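Long-range contact in phenolic acid decarboxylase (Sedimentibacter hydroxybenzoicus, PDB 7AE5), which catalyses the reversible, non-oxidative decarboxylation of 4-hydroxybenzoate and 3,4-dihydroxybenzoate, using prenylated FMN and manganese as cofactors: residues C[126-131]-C[301-306]. Numbering follows the deposited sequence.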
loop_
_atom_site.group_PDB
_atom_site.type_symbol
_atom_site.label_atom_id
_atom_site.label_comp_id
_atom_site.label_asym_id
_atom_site.label_seq_id
_atom_site.Cartn_x
_atom_site.Cartn_y
_atom_site.Cartn_z
ATOM N N PHE C 126 -24.386 49.926 20.235
ATOM C CA PHE C 126 -23.942 49.652 21.596
ATOM C C PHE C 126 -25.016 49.989 22.622
ATOM O O PHE C 126 -25.063 49.370 23.690
ATOM C CB PHE C 126 -22.655 50.416 21.888
ATOM C CG PHE C 126 -21.455 49.859 21.183
ATOM C CD1 PHE C 126 -21.156 50.243 19.887
ATOM C CD2 PHE C 126 -20.630 48.943 21.812
ATOM C CE1 PHE C 126 -20.052 49.728 19.233
ATOM C CE2 PHE C 126 -19.525 48.425 21.166
ATOM C CZ PHE C 126 -19.236 48.817 19.875
ATOM N N GLU C 127 -25.885 50.958 22.323
ATOM C CA GLU C 127 -27.006 51.240 23.211
ATOM C C GLU C 127 -28.098 50.184 23.123
ATOM O O GLU C 127 -29.055 50.241 23.904
ATOM C CB GLU C 127 -27.585 52.624 22.907
ATOM C CG GLU C 127 -26.947 53.742 23.717
ATOM C CD GLU C 127 -27.115 55.109 23.080
ATOM O OE1 GLU C 127 -27.762 55.198 22.014
ATOM O OE2 GLU C 127 -26.596 56.095 23.647
ATOM N N ILE C 128 -27.976 49.230 22.205
ATOM C CA ILE C 128 -28.913 48.123 22.071
ATOM C C ILE C 128 -28.268 46.799 22.463
ATOM O O ILE C 128 -28.841 46.020 23.226
ATOM C CB ILE C 128 -29.483 48.053 20.635
ATOM C CG1 ILE C 128 -30.286 49.314 20.311
ATOM C CG2 ILE C 128 -30.340 46.805 20.459
ATOM C CD1 ILE C 128 -31.376 49.616 21.311
ATOM N N LEU C 129 -27.064 46.533 21.956
ATOM C CA LEU C 129 -26.411 45.245 22.123
ATOM C C LEU C 129 -25.208 45.366 23.042
ATOM O O LEU C 129 -24.329 46.203 22.796
ATOM C CB LEU C 129 -25.964 44.694 20.764
ATOM C CG LEU C 129 -27.046 44.526 19.698
ATOM C CD1 LEU C 129 -26.418 44.174 18.357
ATOM C CD2 LEU C 129 -28.051 43.464 20.115
ATOM N N PRO C 130 -25.130 44.565 24.103
ATOM C CA PRO C 130 -23.882 44.490 24.873
ATOM C C PRO C 130 -22.800 43.763 24.089
ATOM O O PRO C 130 -22.610 42.551 24.245
ATOM C CB PRO C 130 -24.287 43.720 26.138
ATOM C CG PRO C 130 -25.785 43.791 26.182
ATOM C CD PRO C 130 -26.229 43.839 24.758
ATOM N N LEU C 131 -22.090 44.499 23.239
ATOM C CA LEU C 131 -21.121 43.902 22.333
ATOM C C LEU C 131 -19.792 43.658 23.037
ATOM O O LEU C 131 -19.352 44.461 23.866
ATOM C CB LEU C 131 -20.920 44.801 21.114
ATOM C CG LEU C 131 -22.112 44.833 20.153
ATOM C CD1 LEU C 131 -22.118 46.115 19.334
ATOM C CD2 LEU C 131 -22.100 43.609 19.247
ATOM N N THR C 301 -38.800 45.678 23.855
ATOM C CA THR C 301 -38.432 46.403 25.063
ATOM C C THR C 301 -37.520 45.543 25.930
ATOM O O THR C 301 -37.828 44.381 26.212
ATOM C CB THR C 301 -39.680 46.812 25.841
ATOM O OG1 THR C 301 -40.545 47.572 24.988
ATOM C CG2 THR C 301 -39.300 47.657 27.049
ATOM N N ASN C 302 -36.402 46.124 26.359
ATOM C CA ASN C 302 -35.343 45.404 27.058
ATOM C C ASN C 302 -34.885 44.183 26.253
ATOM O O ASN C 302 -35.019 43.046 26.710
ATOM C CB ASN C 302 -35.789 44.995 28.456
ATOM C CG ASN C 302 -35.735 46.146 29.450
ATOM O OD1 ASN C 302 -34.923 46.144 30.376
ATOM N ND2 ASN C 302 -36.603 47.135 29.262
ATOM N N PRO C 303 -34.338 44.390 25.053
ATOM C CA PRO C 303 -33.953 43.251 24.216
ATOM C C PRO C 303 -32.802 42.467 24.819
ATOM O O PRO C 303 -32.018 42.965 25.629
ATOM C CB PRO C 303 -33.540 43.898 22.890
ATOM C CG PRO C 303 -33.170 45.284 23.247
ATOM C CD PRO C 303 -34.042 45.675 24.399
ATOM N N ILE C 304 -32.707 41.213 24.386
ATOM C CA ILE C 304 -31.717 40.267 24.879
ATOM C C ILE C 304 -30.780 39.924 23.730
ATOM O O ILE C 304 -31.218 39.398 22.699
ATOM C CB ILE C 304 -32.380 39.004 25.448
ATOM C CG1 ILE C 304 -33.172 39.350 26.711
ATOM C CG2 ILE C 304 -31.333 37.951 25.740
ATOM C CD1 ILE C 304 -34.206 38.314 27.096
ATOM N N PHE C 305 -29.496 40.222 23.907
ATOM C CA PHE C 305 -28.485 39.968 22.884
ATOM C C PHE C 305 -28.146 38.483 22.903
ATOM O O PHE C 305 -27.314 38.032 23.694
ATOM C CB PHE C 305 -27.248 40.826 23.130
ATOM C CG PHE C 305 -26.161 40.653 22.100
ATOM C CD1 PHE C 305 -26.460 40.235 20.812
ATOM C CD2 PHE C 305 -24.837 40.918 22.420
ATOM C CE1 PHE C 305 -25.461 40.080 19.866
ATOM C CE2 PHE C 305 -23.833 40.766 21.477
ATOM C CZ PHE C 305 -24.147 40.346 20.199
ATOM N N GLU C 306 -28.791 37.720 22.024
ATOM C CA GLU C 306 -28.513 36.293 21.896
ATOM C C GLU C 306 -27.293 36.119 21.000
ATOM O O GLU C 306 -27.380 36.283 19.779
ATOM C CB GLU C 306 -29.722 35.553 21.332
ATOM C CG GLU C 306 -29.536 34.041 21.268
ATOM C CD GLU C 306 -30.411 33.375 20.221
ATOM O OE1 GLU C 306 -31.154 34.091 19.519
ATOM O OE2 GLU C 306 -30.358 32.132 20.104
#
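An inverse gamma turn centred on Pro130 packs against Phe305, on the short strand 304-306, the outermost strand within this chain of the mixed sheet 21-24, 50-53, 62-65, 304-306. The turn is closed by a weak hydrogen bond from Leu131 N to Leu129 O, and its three residues all reach Phe305. Phe305 points at the loop from its strand, with CG anti to the backbone N (chi1 -179°). Leu129 lies over one face of the ring: its CB makes a CH-pi contact 4.3 Å from the ring centroid, close to the normal. CD2 of the same leucine comes within 3.7 Å of Phe305 CD1. Pro130 meets Phe305 with both backbone and side chain. Its O sits near the ring plane, 3.3 Å from Phe305 CD2 at the edge, and its CD packs 3.6 Å from Phe305 CB. Leu131 CD2 approaches obliquely, 4.0 Å from Phe305 CZ. Beyond the ring the touch is lighter, with Ile128 CG2 4.3 Å from Pro303 CG. No hydrogen bond crosses; Phe305 makes backbone bonds with Ser62 and Val64, and Leu131 O is bonded to Tyr59 OH and to Arg36 of the neighbouring ShdD chain. Val63 and Ile143 also touch Phe305. The contact thus joins the loop after strand 117-119 to strand 304-306, both within the Rift-related domain range of this UbiD-family fold.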